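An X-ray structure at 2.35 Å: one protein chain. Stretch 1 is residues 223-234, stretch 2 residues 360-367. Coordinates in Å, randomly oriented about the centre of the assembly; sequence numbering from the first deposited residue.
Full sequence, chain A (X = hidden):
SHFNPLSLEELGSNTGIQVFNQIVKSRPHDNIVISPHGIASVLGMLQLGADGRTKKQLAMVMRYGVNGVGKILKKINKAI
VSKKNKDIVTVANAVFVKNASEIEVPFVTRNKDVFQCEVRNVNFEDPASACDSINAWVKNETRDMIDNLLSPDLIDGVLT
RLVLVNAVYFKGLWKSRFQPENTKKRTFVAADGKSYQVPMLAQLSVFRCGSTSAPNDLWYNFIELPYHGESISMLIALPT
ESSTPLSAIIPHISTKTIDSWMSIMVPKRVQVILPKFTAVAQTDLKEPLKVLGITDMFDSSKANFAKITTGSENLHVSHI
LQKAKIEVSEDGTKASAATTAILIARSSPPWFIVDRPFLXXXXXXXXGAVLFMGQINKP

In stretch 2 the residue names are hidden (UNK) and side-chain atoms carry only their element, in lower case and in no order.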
# COMPACT_ATOMS: atom_id res chain seq x y z
N ILE A 223 4.95 1.85 17.87
CA ILE A 223 3.82 2.47 18.51
C ILE A 223 2.57 2.39 17.64
O ILE A 223 2.65 2.38 16.41
CB ILE A 223 4.13 3.94 18.86
CG1 ILE A 223 2.97 4.57 19.64
CG2 ILE A 223 4.43 4.73 17.60
CD1 ILE A 223 3.35 5.84 20.37
N GLU A 224 1.41 2.32 18.29
CA GLU A 224 0.13 2.35 17.59
C GLU A 224 -0.61 3.66 17.83
O GLU A 224 -0.83 4.07 18.98
CB GLU A 224 -0.74 1.17 18.01
CG GLU A 224 -2.04 1.07 17.22
CD GLU A 224 -2.95 -0.03 17.73
OE1 GLU A 224 -3.09 -0.16 18.97
OE2 GLU A 224 -3.53 -0.76 16.90
N LEU A 225 -0.99 4.33 16.75
CA LEU A 225 -1.77 5.56 16.84
C LEU A 225 -3.11 5.32 16.17
O LEU A 225 -3.20 5.29 14.95
CB LEU A 225 -1.05 6.70 16.13
CG LEU A 225 0.32 7.14 16.65
CD1 LEU A 225 1.27 5.97 16.75
CD2 LEU A 225 0.87 8.19 15.71
N PRO A 226 -4.16 5.13 16.98
CA PRO A 226 -5.48 4.83 16.42
C PRO A 226 -6.17 6.05 15.81
O PRO A 226 -5.97 7.18 16.27
CB PRO A 226 -6.27 4.33 17.63
CG PRO A 226 -5.60 4.96 18.80
CD PRO A 226 -4.15 5.07 18.45
N TYR A 227 -6.97 5.82 14.77
CA TYR A 227 -7.83 6.86 14.21
C TYR A 227 -9.20 6.80 14.88
O TYR A 227 -9.58 5.78 15.44
CB TYR A 227 -7.94 6.71 12.69
CG TYR A 227 -6.64 7.01 11.96
CD1 TYR A 227 -6.32 8.30 11.58
CD2 TYR A 227 -5.74 5.99 11.66
CE1 TYR A 227 -5.13 8.58 10.91
CE2 TYR A 227 -4.55 6.26 11.00
CZ TYR A 227 -4.25 7.55 10.63
OH TYR A 227 -3.07 7.83 9.97
N HIS A 228 -9.94 7.91 14.82
CA HIS A 228 -11.13 8.08 15.65
C HIS A 228 -12.25 7.06 15.40
O HIS A 228 -13.00 6.72 16.32
CB HIS A 228 -11.66 9.52 15.56
CG HIS A 228 -12.49 9.79 14.34
ND1 HIS A 228 -11.96 9.82 13.07
CD2 HIS A 228 -13.81 10.08 14.21
CE1 HIS A 228 -12.93 10.09 12.20
NE2 HIS A 228 -14.05 10.26 12.87
N GLY A 229 -12.36 6.56 14.17
CA GLY A 229 -13.33 5.51 13.86
C GLY A 229 -13.04 4.22 14.61
O GLY A 229 -13.90 3.34 14.71
N GLU A 230 -11.83 4.12 15.14
CA GLU A 230 -11.40 2.96 15.93
C GLU A 230 -11.41 1.63 15.16
O GLU A 230 -11.46 0.55 15.77
CB GLU A 230 -12.21 2.85 17.22
CG GLU A 230 -11.80 3.89 18.26
CD GLU A 230 -12.53 3.73 19.58
OE1 GLU A 230 -13.70 3.28 19.56
OE2 GLU A 230 -11.94 4.05 20.63
N SER A 231 -11.34 1.69 13.84
CA SER A 231 -11.19 0.49 13.03
C SER A 231 -9.84 0.50 12.30
O SER A 231 -9.32 -0.55 11.91
CB SER A 231 -12.34 0.36 12.03
OG SER A 231 -12.47 1.53 11.24
N ILE A 232 -9.28 1.69 12.14
CA ILE A 232 -8.01 1.86 11.45
C ILE A 232 -6.97 2.50 12.36
O ILE A 232 -7.29 3.38 13.15
CB ILE A 232 -8.17 2.72 10.18
CG1 ILE A 232 -9.21 2.09 9.25
CG2 ILE A 232 -6.83 2.88 9.47
CD1 ILE A 232 -9.51 2.91 8.01
N SER A 233 -5.72 2.06 12.25
CA SER A 233 -4.66 2.63 13.06
C SER A 233 -3.34 2.66 12.31
O SER A 233 -3.10 1.86 11.40
CB SER A 233 -4.51 1.88 14.38
OG SER A 233 -4.27 0.50 14.15
N MET A 234 -2.49 3.61 12.67
CA MET A 234 -1.15 3.66 12.12
C MET A 234 -0.19 2.95 13.07
O MET A 234 -0.30 3.08 14.29
CB MET A 234 -0.71 5.11 11.93
CG MET A 234 0.73 5.23 11.45
SD MET A 234 1.26 6.93 11.16
CE MET A 234 0.40 7.30 9.64
N UNK A 360 6.27 2.51 8.57
CA UNK A 360 4.92 2.65 9.07
C UNK A 360 3.93 1.77 8.33
O UNK A 360 4.11 1.49 7.14
c UNK A 360 4.47 4.12 9.07
c UNK A 360 4.92 5.34 6.92
c UNK A 360 4.05 4.63 7.72
c UNK A 360 2.34 4.90 6.03
c UNK A 360 2.75 4.42 7.26
c UNK A 360 4.52 5.83 5.68
c UNK A 360 3.23 5.60 5.24
N UNK A 361 2.91 1.33 9.06
CA UNK A 361 1.79 0.58 8.49
C UNK A 361 0.52 1.36 8.71
O UNK A 361 0.39 2.09 9.70
c UNK A 361 3.69 -3.43 7.52
c UNK A 361 2.69 -1.76 8.94
c UNK A 361 3.68 -1.99 9.88
c UNK A 361 2.70 -2.49 7.76
c UNK A 361 4.68 -3.64 8.46
c UNK A 361 1.61 -0.76 9.20
c UNK A 361 4.68 -2.92 9.64
N UNK A 362 -0.44 1.19 7.81
CA UNK A 362 -1.81 1.58 8.07
C UNK A 362 -2.63 0.29 8.03
O UNK A 362 -2.67 -0.39 7.01
c UNK A 362 -1.58 3.89 7.10
c UNK A 362 -2.35 2.58 7.02
c UNK A 362 -1.83 4.65 8.37
c UNK A 362 -3.84 2.85 7.25
N UNK A 363 -3.25 -0.05 9.15
CA UNK A 363 -3.93 -1.33 9.29
C UNK A 363 -5.43 -1.17 9.50
O UNK A 363 -5.87 -0.33 10.29
c UNK A 363 -3.32 -2.11 10.45
n UNK A 363 -3.16 -5.71 11.62
c UNK A 363 -3.75 -3.55 10.56
c UNK A 363 -4.00 -6.28 12.49
n UNK A 363 -4.63 -5.53 13.37
c UNK A 363 -2.87 -4.28 11.57
n UNK A 363 -4.20 -7.59 12.46
N UNK A 364 -6.22 -1.97 8.79
CA UNK A 364 -7.64 -2.09 9.05
C UNK A 364 -7.81 -3.29 9.98
O UNK A 364 -7.73 -4.44 9.54
n UNK A 364 -12.03 -1.80 8.20
c UNK A 364 -9.91 -2.28 7.92
c UNK A 364 -11.94 -3.12 8.07
c UNK A 364 -10.78 -1.26 8.11
c UNK A 364 -8.42 -2.29 7.75
n UNK A 364 -10.67 -3.43 7.90
N UNK A 365 -8.02 -3.01 11.26
CA UNK A 365 -7.93 -4.04 12.29
C UNK A 365 -9.00 -5.14 12.25
O UNK A 365 -8.71 -6.30 12.54
c UNK A 365 -7.84 -3.38 13.67
n UNK A 365 -6.87 -1.18 14.09
o UNK A 365 -5.49 -2.88 13.59
c UNK A 365 -6.63 -2.45 13.79
N UNK A 366 -10.24 -4.78 11.89
CA UNK A 366 -11.28 -5.81 11.81
C UNK A 366 -10.92 -6.93 10.83
O UNK A 366 -11.11 -8.10 11.14
c UNK A 366 -10.78 -3.43 11.64
c UNK A 366 -12.27 -3.63 11.77
c UNK A 366 -12.51 -5.04 11.33
N UNK A 367 -10.39 -6.56 9.67
CA UNK A 367 -10.06 -7.55 8.65
C UNK A 367 -8.59 -7.97 8.72
O UNK A 367 -8.22 -9.03 8.21
c UNK A 367 -10.32 -7.02 7.23
c UNK A 367 -11.78 -6.65 7.07
o UNK A 367 -9.51 -5.86 7.01

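Position 360 carries seven carbons, one leading into a six-membered ring with no oxygen at its far end, so it is Phe360. The CE methyl of Met234 lies 4.4 Å from its CD2, a loose apolar contact.

Position 361 repeats the pattern, one carbon and then a six-carbon ring: Phe361. Its ring leads away from stretch 1, and the backbone does the work, with Phe361 O 3.3 Å from Met234 CA in a CA-H...O contact.

Position 362 has four carbons, forked at the first, with one arm two carbons long. That is the outline of isoleucine, Ile362. Its CG2 packs 3.7 Å from CG2 of Ile232; its CD1 sits 3.7 Å from CE of Met234 and meets the Tyr227 ring at its edge, 3.8 Å from OH.

Position 363 runs three carbons, a nitrogen, then a carbon bearing two more nitrogens, a guanidinium: Arg363. Its extended side chain leads away from stretch 1, while its backbone pairs with Ser233 in both directions, Arg363 N to Ser233 O at 3.0 Å and Ser233 N to Arg363 O at 3.1 Å.

Position 364 has one carbon and a five-membered ring of three carbons and two nitrogens, hence His364. CG1 of Ile232 approaches the ring edge, 3.9 Å from CD2.

Position 365 shows two carbons, the second carrying one oxygen and one nitrogen. The nitrogen donates to Ser233 OG, so an amide fits: Asn365, with ND2 to OG at 3.1 Å. Its backbone N also donates to Ser231 O, at 2.9 Å. Its OD1 accepts from Arg363 NH2 at 2.8 Å, so both ends of the amide are used.

Position 366 has three carbons closing a ring onto the backbone nitrogen: Pro366. Its CD lies 3.2 Å from Ser231 O, and its nitrogen has no proton to offer.

Position 367 has one carbon bearing an oxygen and a carbon, Thr367. It does not touch stretch 1; its OG1 hydrogen-bonds to His364 ND1 at 2.8 Å, linking the chain beyond the strand back to its last residue.

The contact is an antiparallel strand pairing with alternating faces. Ile232, Met234, Ile362 and His364 share one face, where Ile362 bridges the two stretch 1 side chains. Ser233 and Arg363 occupy the other, and there the bonding continues within stretch 1: Ser233 OG, receiving the Asn365 amide, donates to Glu224 OE2 at 3.1 Å. The rule is backbone bonds for register, apolar packing on one face, and a polar relay on the other.

Stretch 2 (360-367) FFIRHNPT
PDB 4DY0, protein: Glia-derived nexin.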